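Local structure of RNA-directed RNA polymerase (Infectious pancreatic necrosis virus, 3ZED) at residues B[218-223]-B[269-274]; B[36-41]-B[313-318]; B[345-350]-B[382-387]. The protein catalyses RNA-templated synthesis of RNA from ribonucleoside triphosphates and probably also becomes covalently attached to the viral genomic RNA. All blocks are in the same frame, centred on the assembly; numbering follows the deposited sequence.

In the fold
All six segments fall in the palm-family region of this birnavirus polymerase, yet the contacts are well separated, with centres about 43 Å (1 and 2), 36 Å (1 and 3) and 39 Å (2 and 3) apart. Contact 2 joins a loop near the N-terminus to the connection between strands 299-310 and 320-323, closing a long loop of chain within which contact 1 is nested. Contact 1 sets a short turn against helix 260-278. Contact 3 follows in series, packing 345-350 on strand 382-386, an outermost strand, as counted within this chain, of a four-stranded antiparallel sheet. Contacts 2 and 3 lie on opposite sides of the chain's centre. None touches another: they are independent packing sites.

Contact 1: residues B[218-223]-B[269-274]; sequences RWAPSW and SFIRDL
Ile-271 meets the turn at Ala-220 and Pro-221 with one methyl branch, CG2. CB points from helix 260-278 toward the other segment but itself stays 5.0 Å from Pro-221 CD. From it CG2 reaches forward and does the touching: it lies 3.9 Å from Pro-221 CD and 4.0 Å from Ala-220 CA, with the methyl Ala-220 CB slightly farther, at 4.4 Å. The other branch, CG1, stands anti to the backbone N (chi1 -165°) and carries CD1 away from the proline. Ile-271 also packs on Thr-439, Trp-440 and Phe-443 of helix 438-452. A beta-branched residue suits this place because it holds a methyl close to the backbone, where it can reach the turn, while CG1 and CD1 point another way.

Beside it, Arg-272 bends at its third torsion (46°) and brings NH1 to 4.4 Å from Ala-220 CB, a loose, oblique approach. Alanine lets the backbone come close to the helix, and proline, with its restricted phi, fits the second position of the turn closed by Trp-223 N bonding to Ala-220 O at 3.1 Å. Ser-222 OG then ties the turn to Asp-268, one residue before the helix segment. The arrangement is a 3-10 turn packed apolarly on the flank of a helix, in the palm-family region of the polymerase.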
ATOM      1  N   ARG B 218      -1.204 -18.800  15.811  1.00 54.09           N
ATOM      2  CA  ARG B 218      -0.797 -19.491  17.032  1.00 56.08           C
ATOM      3  C   ARG B 218       0.647 -19.953  17.018  1.00 63.99           C
ATOM      4  O   ARG B 218       1.128 -20.443  18.046  1.00 66.90           O
ATOM      5  CB  ARG B 218      -1.674 -20.746  17.276  1.00 55.50           C
ATOM      6  CG  ARG B 218      -3.169 -20.519  17.372  1.00 55.79           C
ATOM      7  CD  ARG B 218      -3.915 -21.843  17.278  1.00 62.69           C
ATOM      8  NE  ARG B 218      -5.364 -21.646  17.289  1.00 63.15           N
ATOM      9  CZ  ARG B 218      -6.091 -21.463  18.386  1.00 69.55           C
ATOM     10  NH1 ARG B 218      -5.514 -21.459  19.577  1.00 54.91           N
ATOM     11  NH2 ARG B 218      -7.399 -21.271  18.298  1.00 61.11           N
ATOM     12  N   TRP B 219       1.321 -19.880  15.870  1.00 59.23           N
ATOM     13  CA  TRP B 219       2.645 -20.467  15.752  1.00 60.91           C
ATOM     14  C   TRP B 219       3.736 -19.530  15.287  1.00 63.72           C
ATOM     15  O   TRP B 219       3.472 -18.426  14.790  1.00 60.48           O
ATOM     16  CB  TRP B 219       2.565 -21.643  14.762  1.00 61.26           C
ATOM     17  CG  TRP B 219       1.691 -22.763  15.255  1.00 64.83           C
ATOM     18  CD1 TRP B 219       2.020 -23.718  16.176  1.00 69.97           C
ATOM     19  CD2 TRP B 219       0.312 -22.972  14.932  1.00 64.61           C
ATOM     20  NE1 TRP B 219       0.944 -24.548  16.403  1.00 71.08           N
ATOM     21  CE2 TRP B 219      -0.124 -24.101  15.666  1.00 71.28           C
ATOM     22  CE3 TRP B 219      -0.602 -22.308  14.092  1.00 64.08           C
ATOM     23  CZ2 TRP B 219      -1.421 -24.612  15.550  1.00 71.31           C
ATOM     24  CZ3 TRP B 219      -1.893 -22.804  13.994  1.00 66.33           C
ATOM     25  CH2 TRP B 219      -2.290 -23.940  14.714  1.00 69.39           C
ATOM     26  N   ALA B 220       4.987 -20.010  15.437  1.00 61.84           N
ATOM     27  CA  ALA B 220       6.185 -19.347  14.932  1.00 61.54           C
ATOM     28  C   ALA B 220       6.140 -19.409  13.389  1.00 63.98           C
ATOM     29  O   ALA B 220       5.685 -20.425  12.854  1.00 65.17           O
ATOM     30  CB  ALA B 220       7.431 -20.045  15.469  1.00 63.89           C
ATOM     31  N   PRO B 221       6.573 -18.365  12.657  1.00 57.33           N
ATOM     32  CA  PRO B 221       6.466 -18.398  11.185  1.00 55.90           C
ATOM     33  C   PRO B 221       7.028 -19.638  10.481  1.00 60.93           C
ATOM     34  O   PRO B 221       6.369 -20.110   9.553  1.00 60.86           O
ATOM     35  CB  PRO B 221       7.237 -17.152  10.751  1.00 56.23           C
ATOM     36  CG  PRO B 221       7.057 -16.223  11.880  1.00 60.47           C
ATOM     37  CD  PRO B 221       7.094 -17.067  13.119  1.00 58.07           C
ATOM     38  N   SER B 222       8.215 -20.160  10.893  1.00 58.09           N
ATOM     39  CA  SER B 222       8.848 -21.329  10.260  1.00 59.36           C
ATOM     40  C   SER B 222       7.972 -22.590  10.316  1.00 66.73           C
ATOM     41  O   SER B 222       8.136 -23.480   9.476  1.00 67.34           O
ATOM     42  CB  SER B 222      10.198 -21.632  10.900  1.00 63.37           C
ATOM     43  OG  SER B 222      10.060 -22.050  12.251  1.00 68.78           O
ATOM     44  N   TRP B 223       7.057 -22.674  11.308  1.00 64.36           N
ATOM     45  CA  TRP B 223       6.166 -23.818  11.482  1.00 65.63           C
ATOM     46  C   TRP B 223       5.035 -23.833  10.420  1.00 67.82           C
ATOM     47  O   TRP B 223       4.281 -24.801  10.342  1.00 68.93           O
ATOM     48  CB  TRP B 223       5.587 -23.826  12.903  1.00 65.13           C
ATOM     49  CG  TRP B 223       6.558 -24.259  13.957  1.00 68.31           C
ATOM     50  CD1 TRP B 223       7.791 -23.734  14.209  1.00 71.67           C
ATOM     51  CD2 TRP B 223       6.340 -25.267  14.955  1.00 70.26           C
ATOM     52  NE1 TRP B 223       8.366 -24.368  15.290  1.00 73.50           N
ATOM     53  CE2 TRP B 223       7.481 -25.289  15.790  1.00 76.11           C
ATOM     54  CE3 TRP B 223       5.271 -26.133  15.248  1.00 72.65           C
ATOM     55  CZ2 TRP B 223       7.607 -26.182  16.869  1.00 78.00           C
ATOM     56  CZ3 TRP B 223       5.394 -27.016  16.316  1.00 76.84           C
ATOM     57  CH2 TRP B 223       6.550 -27.036  17.113  1.00 78.79           C
ATOM     58  N   SER B 269      12.092 -16.305  16.868  1.00 61.72           N
ATOM     59  CA  SER B 269      12.643 -15.947  18.175  1.00 63.14           C
ATOM     60  C   SER B 269      11.902 -14.769  18.789  1.00 65.59           C
ATOM     61  O   SER B 269      11.649 -14.796  19.986  1.00 66.30           O
ATOM     62  CB  SER B 269      14.133 -15.633  18.067  1.00 67.60           C
ATOM     63  OG  SER B 269      14.862 -16.729  17.540  1.00 78.67           O
ATOM     64  N   PHE B 270      11.524 -13.764  17.975  1.00 59.69           N
ATOM     65  CA  PHE B 270      10.819 -12.598  18.487  1.00 58.47           C
ATOM     66  C   PHE B 270       9.430 -12.959  19.026  1.00 63.57           C
ATOM     67  O   PHE B 270       9.124 -12.578  20.150  1.00 63.91           O
ATOM     68  CB  PHE B 270      10.707 -11.481  17.423  1.00 57.50           C
ATOM     69  CG  PHE B 270      10.032 -10.232  17.941  1.00 57.36           C
ATOM     70  CD1 PHE B 270      10.632  -9.453  18.930  1.00 60.31           C
ATOM     71  CD2 PHE B 270       8.782  -9.847  17.459  1.00 58.16           C
ATOM     72  CE1 PHE B 270      10.005  -8.296  19.412  1.00 60.91           C
ATOM     73  CE2 PHE B 270       8.151  -8.686  17.940  1.00 60.03           C
ATOM     74  CZ  PHE B 270       8.766  -7.921  18.912  1.00 58.78           C
ATOM     75  N   ILE B 271       8.600 -13.674  18.236  1.00 61.22           N
ATOM     76  CA  ILE B 271       7.235 -14.051  18.630  1.00 61.68           C
ATOM     77  C   ILE B 271       7.263 -15.052  19.828  1.00 69.54           C
ATOM     78  O   ILE B 271       6.419 -14.932  20.722  1.00 69.97           O
ATOM     79  CB  ILE B 271       6.367 -14.554  17.413  1.00 63.39           C
ATOM     80  CG1 ILE B 271       4.848 -14.599  17.737  1.00 63.40           C
ATOM     81  CG2 ILE B 271       6.844 -15.883  16.817  1.00 64.27           C
ATOM     82  CD1 ILE B 271       4.181 -13.241  17.901  1.00 64.39           C
ATOM     83  N   ARG B 272       8.255 -15.981  19.865  1.00 68.42           N
ATOM     84  CA  ARG B 272       8.413 -16.971  20.940  1.00 70.33           C
ATOM     85  C   ARG B 272       8.850 -16.299  22.244  1.00 75.71           C
ATOM     86  O   ARG B 272       8.285 -16.598  23.298  1.00 76.25           O
ATOM     87  CB  ARG B 272       9.412 -18.059  20.517  1.00 71.49           C
ATOM     88  CG  ARG B 272       9.911 -19.000  21.636  1.00 78.50           C
ATOM     89  CD  ARG B 272      10.615 -20.240  21.105  1.00 79.36           C
ATOM     90  NE  ARG B 272      11.574 -19.920  20.045  1.00 87.04           N
ATOM     91  CZ  ARG B 272      11.469 -20.340  18.791  1.00 96.24           C
ATOM     92  NH1 ARG B 272      10.469 -21.139  18.432  1.00 79.06           N
ATOM     93  NH2 ARG B 272      12.376 -19.986  17.889  1.00 84.01           N
ATOM     94  N   ASP B 273       9.845 -15.387  22.164  1.00 73.10           N
ATOM     95  CA  ASP B 273      10.366 -14.652  23.325  1.00 74.00           C
ATOM     96  C   ASP B 273       9.328 -13.708  23.884  1.00 75.74           C
ATOM     97  O   ASP B 273       9.278 -13.535  25.092  1.00 76.90           O
ATOM     98  CB  ASP B 273      11.646 -13.872  22.986  1.00 75.77           C
ATOM     99  CG  ASP B 273      12.933 -14.678  22.967  1.00 90.07           C
ATOM    100  OD1 ASP B 273      12.861 -15.933  23.038  1.00 91.39           O
ATOM    101  OD2 ASP B 273      14.015 -14.059  22.870  1.00 98.12           O
ATOM    102  N   LEU B 274       8.497 -13.106  23.014  1.00 69.49           N
ATOM    103  CA  LEU B 274       7.416 -12.213  23.417  1.00 67.40           C
ATOM    104  C   LEU B 274       6.331 -13.014  24.170  1.00 70.75           C
ATOM    105  O   LEU B 274       5.937 -12.617  25.266  1.00 70.61           O
ATOM    106  CB  LEU B 274       6.844 -11.502  22.181  1.00 65.02           C
ATOM    107  CG  LEU B 274       5.818 -10.374  22.381  1.00 68.87           C
ATOM    108  CD1 LEU B 274       6.396  -9.215  23.224  1.00 69.25           C
ATOM    109  CD2 LEU B 274       5.343  -9.848  21.031  1.00 67.80           C
TER

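Contact 2: residues B[36-41]-B[313-318]; sequences RPAKDP and DWDKKT
This is a loop-to-loop contact, part apolar and part water-bridged, between the N-terminal segment ahead of helix 45-54 and the connection of a beta hairpin, formed by the consecutive antiparallel strands 299-310 and 320-323 in the palm-family region. Its apolar half is Pro-37 against Trp-314. The proline ring meets the pyrrole side of the indole obliquely, with Pro-37 CB 3.5 Å and CG 3.7 Å from Trp-314 NE1. The indole swings beside the carbonyl carbon (chi1 -170°) and extends toward the N-terminal segment, where Phe-35 also meets it edge-to-face. The already rigid proline ring loses little freedom on packing, and the indole offers a broad apolar surface.

The polar half belongs to Asp-315, whose two carboxylate oxygens each accept a hydrogen bond from a different water. OD1 has a second partner in Ser-163 OG, which helps fix the carboxylate's rotation. Asp-40 OD2 lies 4.6 Å from Asp-315 OD1, a like-charge proximity that the surrounding hydroxyls and water probably soften. Both waters end on one residue's backbone: the first donates to Ala-38 O at 2.9 Å and to Asp-315 OD1 at 2.7 Å, while the second accepts from Ala-38 N at 2.8 Å and donates to Asp-315 OD2 at 3.0 Å.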
ATOM      1  N   ARG B  36      20.925  18.157 -14.528  1.00 54.69           N
ATOM      2  CA  ARG B  36      22.071  17.770 -13.716  1.00 55.37           C
ATOM      3  C   ARG B  36      21.782  18.225 -12.297  1.00 56.90           C
ATOM      4  O   ARG B  36      21.832  19.434 -12.036  1.00 56.29           O
ATOM      5  CB  ARG B  36      23.392  18.352 -14.254  1.00 57.60           C
ATOM      6  CG  ARG B  36      24.637  17.884 -13.478  1.00 71.82           C
ATOM      7  CD  ARG B  36      25.953  18.189 -14.187  1.00 84.41           C
ATOM      8  NE  ARG B  36      26.217  17.376 -15.385  1.00 93.17           N
ATOM      9  CZ  ARG B  36      26.815  16.184 -15.402  1.00106.07           C
ATOM     10  NH1 ARG B  36      27.187  15.602 -14.271  1.00 94.10           N
ATOM     11  NH2 ARG B  36      27.016  15.554 -16.550  1.00 91.21           N
ATOM     12  N   PRO B  37      21.425  17.299 -11.378  1.00 51.38           N
ATOM     13  CA  PRO B  37      21.151  17.722  -9.995  1.00 50.70           C
ATOM     14  C   PRO B  37      22.341  18.479  -9.396  1.00 56.95           C
ATOM     15  O   PRO B  37      23.481  18.183  -9.728  1.00 57.16           O
ATOM     16  CB  PRO B  37      20.894  16.400  -9.260  1.00 51.20           C
ATOM     17  CG  PRO B  37      20.480  15.446 -10.334  1.00 54.36           C
ATOM     18  CD  PRO B  37      21.297  15.832 -11.527  1.00 51.59           C
ATOM     19  N   ALA B  38      22.062  19.503  -8.580  1.00 54.24           N
ATOM     20  CA  ALA B  38      23.086  20.309  -7.924  1.00 57.06           C
ATOM     21  C   ALA B  38      23.823  19.471  -6.879  1.00 62.85           C
ATOM     22  O   ALA B  38      23.298  18.440  -6.441  1.00 62.45           O
ATOM     23  CB  ALA B  38      22.441  21.526  -7.257  1.00 57.48           C
ATOM     24  N   LYS B  39      25.017  19.913  -6.472  1.00 61.74           N
ATOM     25  CA  LYS B  39      25.769  19.259  -5.404  1.00 63.34           C
ATOM     26  C   LYS B  39      24.887  19.300  -4.151  1.00 66.01           C
ATOM     27  O   LYS B  39      24.155  20.283  -3.950  1.00 65.10           O
ATOM     28  CB  LYS B  39      27.132  19.937  -5.173  1.00 68.86           C
ATOM     29  CG  LYS B  39      28.103  19.806  -6.352  1.00 89.90           C
ATOM     30  CD  LYS B  39      29.300  20.751  -6.209  1.00103.54           C
ATOM     31  CE  LYS B  39      30.121  20.895  -7.473  1.00118.77           C
ATOM     32  NZ  LYS B  39      31.081  19.773  -7.655  1.00129.52           N
ATOM     33  N   ASP B  40      24.852  18.198  -3.390  1.00 60.58           N
ATOM     34  CA  ASP B  40      23.987  18.103  -2.222  1.00 58.51           C
ATOM     35  C   ASP B  40      24.765  18.473  -0.961  1.00 64.56           C
ATOM     36  O   ASP B  40      25.586  17.665  -0.515  1.00 66.36           O
ATOM     37  CB  ASP B  40      23.397  16.690  -2.116  1.00 58.03           C
ATOM     38  CG  ASP B  40      22.236  16.555  -1.155  1.00 63.65           C
ATOM     39  OD1 ASP B  40      22.097  17.416  -0.255  1.00 64.28           O
ATOM     40  OD2 ASP B  40      21.474  15.586  -1.289  1.00 67.50           O
ATOM     41  N   PRO B  41      24.508  19.661  -0.342  1.00 60.19           N
ATOM     42  CA  PRO B  41      25.278  20.045   0.858  1.00 60.80           C
ATOM     43  C   PRO B  41      24.930  19.230   2.101  1.00 64.17           C
ATOM     44  O   PRO B  41      25.659  19.322   3.069  1.00 65.63           O
ATOM     45  CB  PRO B  41      24.932  21.524   1.054  1.00 62.25           C
ATOM     46  CG  PRO B  41      23.611  21.687   0.440  1.00 65.17           C
ATOM     47  CD  PRO B  41      23.559  20.728  -0.730  1.00 60.07           C
ATOM     48  N   ASP B 313      12.138  21.250  -7.570  1.00 50.71           N
ATOM     49  CA  ASP B 313      12.001  20.787  -6.178  1.00 49.78           C
ATOM     50  C   ASP B 313      12.755  19.486  -5.912  1.00 51.67           C
ATOM     51  O   ASP B 313      12.468  18.826  -4.910  1.00 50.88           O
ATOM     52  CB  ASP B 313      10.518  20.610  -5.791  1.00 50.99           C
ATOM     53  CG  ASP B 313       9.646  21.832  -6.027  1.00 70.58           C
ATOM     54  OD1 ASP B 313      10.105  22.960  -5.730  1.00 72.87           O
ATOM     55  OD2 ASP B 313       8.508  21.662  -6.527  1.00 82.99           O
ATOM     56  N   TRP B 314      13.757  19.140  -6.762  1.00 47.26           N
ATOM     57  CA  TRP B 314      14.576  17.927  -6.601  1.00 45.55           C
ATOM     58  C   TRP B 314      15.159  17.784  -5.191  1.00 50.89           C
ATOM     59  O   TRP B 314      15.148  16.682  -4.637  1.00 50.34           O
ATOM     60  CB  TRP B 314      15.725  17.946  -7.609  1.00 43.52           C
ATOM     61  CG  TRP B 314      16.490  16.658  -7.697  1.00 42.90           C
ATOM     62  CD1 TRP B 314      17.756  16.428  -7.246  1.00 46.98           C
ATOM     63  CD2 TRP B 314      16.066  15.448  -8.341  1.00 40.86           C
ATOM     64  NE1 TRP B 314      18.138  15.142  -7.537  1.00 46.06           N
ATOM     65  CE2 TRP B 314      17.130  14.520  -8.232  1.00 45.18           C
ATOM     66  CE3 TRP B 314      14.878  15.046  -8.977  1.00 40.01           C
ATOM     67  CZ2 TRP B 314      17.056  13.221  -8.763  1.00 43.47           C
ATOM     68  CZ3 TRP B 314      14.795  13.750  -9.477  1.00 41.22           C
ATOM     69  CH2 TRP B 314      15.872  12.851  -9.365  1.00 42.50           C
ATOM     70  N   ASP B 315      15.689  18.886  -4.626  1.00 49.01           N
ATOM     71  CA  ASP B 315      16.296  18.881  -3.293  1.00 49.56           C
ATOM     72  C   ASP B 315      15.303  19.310  -2.188  1.00 53.58           C
ATOM     73  O   ASP B 315      15.701  19.452  -1.031  1.00 55.49           O
ATOM     74  CB  ASP B 315      17.553  19.779  -3.280  1.00 52.45           C
ATOM     75  CG  ASP B 315      18.643  19.311  -4.235  1.00 59.43           C
ATOM     76  OD1 ASP B 315      18.971  18.103  -4.219  1.00 59.49           O
ATOM     77  OD2 ASP B 315      19.167  20.152  -5.000  1.00 64.72           O
ATOM     78  N   LYS B 316      14.025  19.488  -2.531  1.00 49.09           N
ATOM     79  CA  LYS B 316      12.994  19.916  -1.576  1.00 48.58           C
ATOM     80  C   LYS B 316      12.063  18.771  -1.211  1.00 51.68           C
ATOM     81  O   LYS B 316      11.436  18.821  -0.152  1.00 51.18           O
ATOM     82  CB  LYS B 316      12.160  21.086  -2.147  1.00 50.68           C
ATOM     83  CG  LYS B 316      12.932  22.382  -2.344  1.00 73.55           C
ATOM     84  CD  LYS B 316      12.108  23.399  -3.123  1.00 89.81           C
ATOM     85  CE  LYS B 316      12.965  24.411  -3.862  1.00105.18           C
ATOM     86  NZ  LYS B 316      12.165  25.223  -4.813  1.00112.84           N
ATOM     87  N   LYS B 317      11.934  17.761  -2.100  1.00 46.33           N
ATOM     88  CA  LYS B 317      11.014  16.662  -1.868  1.00 45.35           C
ATOM     89  C   LYS B 317      11.412  15.364  -2.589  1.00 49.64           C
ATOM     90  O   LYS B 317      11.363  15.275  -3.814  1.00 49.48           O
ATOM     91  CB  LYS B 317       9.588  17.078  -2.294  1.00 45.48           C
ATOM     92  CG  LYS B 317       8.515  16.021  -2.103  1.00 55.64           C
ATOM     93  CD  LYS B 317       7.314  16.325  -2.999  1.00 65.40           C
ATOM     94  CE  LYS B 317       6.381  15.149  -3.143  1.00 78.53           C
ATOM     95  NZ  LYS B 317       5.245  15.456  -4.052  1.00 86.93           N
ATOM     96  N   THR B 318      11.791  14.362  -1.795  1.00 45.14           N
ATOM     97  CA  THR B 318      12.044  12.990  -2.224  1.00 43.95           C
ATOM     98  C   THR B 318      11.145  12.153  -1.341  1.00 47.07           C
ATOM     99  O   THR B 318      11.300  12.188  -0.124  1.00 46.48           O
ATOM    100  CB  THR B 318      13.523  12.559  -2.148  1.00 47.27           C
ATOM    101  OG1 THR B 318      14.373  13.506  -2.799  1.00 48.16           O
ATOM    102  CG2 THR B 318      13.755  11.131  -2.700  1.00 40.11           C
TER
HETATM  103  O   HOH W   1      21.220  16.918  -5.200  1.00 43.56           O
HETATM  104  O   HOH W   2      19.384  19.975  -7.993  1.00 50.50           O

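Contact 3: residues B[345-350]-B[382-387]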
ATOM      1  N   LEU B 345     -13.533  -7.196  -1.980  1.00 42.31           N
ATOM      2  CA  LEU B 345     -14.891  -6.673  -2.033  1.00 41.36           C
ATOM      3  C   LEU B 345     -14.874  -5.167  -2.263  1.00 44.11           C
ATOM      4  O   LEU B 345     -14.213  -4.428  -1.529  1.00 44.80           O
ATOM      5  CB  LEU B 345     -15.674  -7.058  -0.763  1.00 41.65           C
ATOM      6  CG  LEU B 345     -15.567  -8.540  -0.293  1.00 46.90           C
ATOM      7  CD1 LEU B 345     -16.275  -8.751   1.066  1.00 47.84           C
ATOM      8  CD2 LEU B 345     -16.147  -9.517  -1.327  1.00 47.54           C
ATOM      9  N   ASN B 346     -15.561  -4.714  -3.315  1.00 39.21           N
ATOM     10  CA  ASN B 346     -15.588  -3.297  -3.661  1.00 38.35           C
ATOM     11  C   ASN B 346     -16.941  -2.933  -4.255  1.00 40.92           C
ATOM     12  O   ASN B 346     -17.780  -3.805  -4.449  1.00 41.26           O
ATOM     13  CB  ASN B 346     -14.420  -2.915  -4.604  1.00 37.42           C
ATOM     14  CG  ASN B 346     -14.417  -3.664  -5.899  1.00 44.63           C
ATOM     15  OD1 ASN B 346     -15.299  -3.502  -6.737  1.00 32.25           O
ATOM     16  ND2 ASN B 346     -13.440  -4.519  -6.078  1.00 41.96           N
ATOM     17  N   ILE B 347     -17.144  -1.643  -4.542  1.00 36.96           N
ATOM     18  CA  ILE B 347     -18.396  -1.078  -5.047  1.00 37.21           C
ATOM     19  C   ILE B 347     -18.874  -1.739  -6.377  1.00 41.60           C
ATOM     20  O   ILE B 347     -20.064  -1.703  -6.655  1.00 41.94           O
ATOM     21  CB  ILE B 347     -18.254   0.469  -5.170  1.00 38.35           C
ATOM     22  CG1 ILE B 347     -19.623   1.191  -5.179  1.00 37.98           C
ATOM     23  CG2 ILE B 347     -17.318   0.896  -6.306  1.00 35.84           C
ATOM     24  CD1 ILE B 347     -19.577   2.687  -4.781  1.00 43.11           C
ATOM     25  N   THR B 348     -17.983  -2.351  -7.165  1.00 38.92           N
ATOM     26  CA  THR B 348     -18.387  -2.943  -8.440  1.00 39.10           C
ATOM     27  C   THR B 348     -18.961  -4.361  -8.252  1.00 45.85           C
ATOM     28  O   THR B 348     -19.650  -4.840  -9.151  1.00 47.23           O
ATOM     29  CB  THR B 348     -17.235  -2.927  -9.475  1.00 43.52           C
ATOM     30  OG1 THR B 348     -16.232  -3.891  -9.126  1.00 39.81           O
ATOM     31  CG2 THR B 348     -16.620  -1.546  -9.656  1.00 40.72           C
ATOM     32  N   ASN B 349     -18.712  -5.017  -7.098  1.00 44.24           N
ATOM     33  CA  ASN B 349     -19.209  -6.383  -6.857  1.00 45.76           C
ATOM     34  C   ASN B 349     -19.943  -6.523  -5.511  1.00 53.12           C
ATOM     35  O   ASN B 349     -20.410  -7.610  -5.190  1.00 55.72           O
ATOM     36  CB  ASN B 349     -18.051  -7.404  -6.930  1.00 38.51           C
ATOM     37  CG  ASN B 349     -16.935  -7.216  -5.915  1.00 47.53           C
ATOM     38  OD1 ASN B 349     -17.137  -6.872  -4.747  1.00 42.87           O
ATOM     39  ND2 ASN B 349     -15.727  -7.531  -6.315  1.00 37.21           N
ATOM     40  N   THR B 350     -19.996  -5.452  -4.705  1.00 48.91           N
ATOM     41  CA  THR B 350     -20.609  -5.472  -3.363  1.00 49.31           C
ATOM     42  C   THR B 350     -21.199  -4.107  -3.069  1.00 51.90           C
ATOM     43  O   THR B 350     -20.693  -3.112  -3.574  1.00 50.65           O
ATOM     44  CB  THR B 350     -19.524  -5.866  -2.305  1.00 47.94           C
ATOM     45  OG1 THR B 350     -18.892  -7.101  -2.684  1.00 43.11           O
ATOM     46  CG2 THR B 350     -20.063  -5.966  -0.868  1.00 42.12           C
ATOM     47  N   LEU B 382     -22.878  10.027  -3.240  1.00 45.59           N
ATOM     48  CA  LEU B 382     -22.060   8.824  -3.369  1.00 44.44           C
ATOM     49  C   LEU B 382     -20.678   9.055  -2.768  1.00 45.30           C
ATOM     50  O   LEU B 382     -20.107  10.144  -2.916  1.00 44.50           O
ATOM     51  CB  LEU B 382     -21.955   8.486  -4.875  1.00 44.02           C
ATOM     52  CG  LEU B 382     -21.442   7.122  -5.318  1.00 48.31           C
ATOM     53  CD1 LEU B 382     -22.374   5.977  -4.846  1.00 50.00           C
ATOM     54  CD2 LEU B 382     -21.354   7.089  -6.835  1.00 49.59           C
ATOM     55  N   VAL B 383     -20.152   8.033  -2.087  1.00 38.38           N
ATOM     56  CA  VAL B 383     -18.820   8.072  -1.520  1.00 36.85           C
ATOM     57  C   VAL B 383     -18.091   6.781  -1.891  1.00 42.47           C
ATOM     58  O   VAL B 383     -18.688   5.710  -1.928  1.00 43.92           O
ATOM     59  CB  VAL B 383     -18.774   8.391   0.012  1.00 40.87           C
ATOM     60  CG1 VAL B 383     -19.305   7.242   0.876  1.00 40.68           C
ATOM     61  CG2 VAL B 383     -17.363   8.795   0.447  1.00 39.66           C
ATOM     62  N   MET B 384     -16.805   6.908  -2.221  1.00 39.36           N
ATOM     63  CA  MET B 384     -15.919   5.788  -2.559  1.00 37.29           C
ATOM     64  C   MET B 384     -14.620   5.979  -1.826  1.00 39.17           C
ATOM     65  O   MET B 384     -14.157   7.121  -1.692  1.00 38.67           O
ATOM     66  CB  MET B 384     -15.683   5.655  -4.070  1.00 38.18           C
ATOM     67  CG  MET B 384     -16.949   5.411  -4.855  1.00 42.71           C
ATOM     68  SD  MET B 384     -16.518   5.086  -6.550  1.00 46.56           S
ATOM     69  CE  MET B 384     -18.046   5.408  -7.365  1.00 44.86           C
ATOM     70  N   ILE B 385     -14.039   4.877  -1.319  1.00 35.51           N
ATOM     71  CA  ILE B 385     -12.803   4.940  -0.517  1.00 34.62           C
ATOM     72  C   ILE B 385     -11.784   3.938  -0.985  1.00 36.07           C
ATOM     73  O   ILE B 385     -12.094   2.772  -1.173  1.00 38.11           O
ATOM     74  CB  ILE B 385     -13.090   4.756   1.012  1.00 37.78           C
ATOM     75  CG1 ILE B 385     -14.157   5.758   1.525  1.00 39.96           C
ATOM     76  CG2 ILE B 385     -11.809   4.849   1.862  1.00 34.71           C
ATOM     77  CD1 ILE B 385     -14.864   5.314   2.828  1.00 45.13           C
ATOM     78  N   TYR B 386     -10.540   4.391  -1.085  1.00 31.53           N
ATOM     79  CA  TYR B 386      -9.390   3.566  -1.402  1.00 31.72           C
ATOM     80  C   TYR B 386      -8.184   4.087  -0.636  1.00 36.94           C
ATOM     81  O   TYR B 386      -7.557   5.042  -1.100  1.00 35.96           O
ATOM     82  CB  TYR B 386      -9.105   3.530  -2.915  1.00 32.95           C
ATOM     83  CG  TYR B 386      -8.070   2.478  -3.269  1.00 34.98           C
ATOM     84  CD1 TYR B 386      -6.709   2.775  -3.255  1.00 37.85           C
ATOM     85  CD2 TYR B 386      -8.450   1.185  -3.596  1.00 35.73           C
ATOM     86  CE1 TYR B 386      -5.749   1.801  -3.536  1.00 40.20           C
ATOM     87  CE2 TYR B 386      -7.503   0.209  -3.906  1.00 36.33           C
ATOM     88  CZ  TYR B 386      -6.152   0.520  -3.865  1.00 45.95           C
ATOM     89  OH  TYR B 386      -5.205  -0.425  -4.152  1.00 49.44           O
ATOM     90  N   ALA B 387      -7.836   3.459   0.521  1.00 34.67           N
ATOM     91  CA  ALA B 387      -6.688   3.895   1.340  1.00 34.76           C
ATOM     92  C   ALA B 387      -6.800   5.421   1.620  1.00 38.85           C
ATOM     93  O   ALA B 387      -7.845   5.849   2.112  1.00 39.28           O
ATOM     94  CB  ALA B 387      -5.360   3.535   0.648  1.00 35.33           C
TER
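Ile-347 lays its terminal methyl, CD1, against the side chain of Met-384, 3.8 Å from CG and 4.1 Å from CE, and the two side chains cross at about a right angle. CG1 of the isoleucine points opposite the backbone N (chi1 -159°), which carries CD1 from the loop to strand 382-386. Leu-382 CD1 adds a looser apolar contact, 4.3 Å from Ile-347 CD1. Methionine suits the site because its extended, unbranched chain offers both CG and CE to a methyl lying across it, and isoleucine because it offers a slender tip on a stiff base. Ile-368 of helix 364-377 also packs on the isoleucine. The contact thus sets the loop between helices 326-340 and 364-377 on an outermost strand, within this chain, of the four-stranded antiparallel sheet 382-386/389-394/397-403/515-521, in the palm-family region.

The loop owes its shape to its own polar side chains. Asn-346 OD1 accepts from Thr-348 N at 3.0 Å, forming an Asx turn, and from Thr-348 OG1 at 2.6 Å; both donors lie in the carbonyl plane. Asn-349 OD1 takes two bonds of another geometry: Asn-346 N, at 3.0 Å, comes from above the carbonyl plane, straight at the hydrogen (170°) but not on a lone pair, and Thr-350 OG1, at 2.7 Å, is tilted from the plane. Directional hydrogen bonds therefore fix the loop's curve, while the segments themselves meet through van der Waals contact, which depends on fit rather than bond direction.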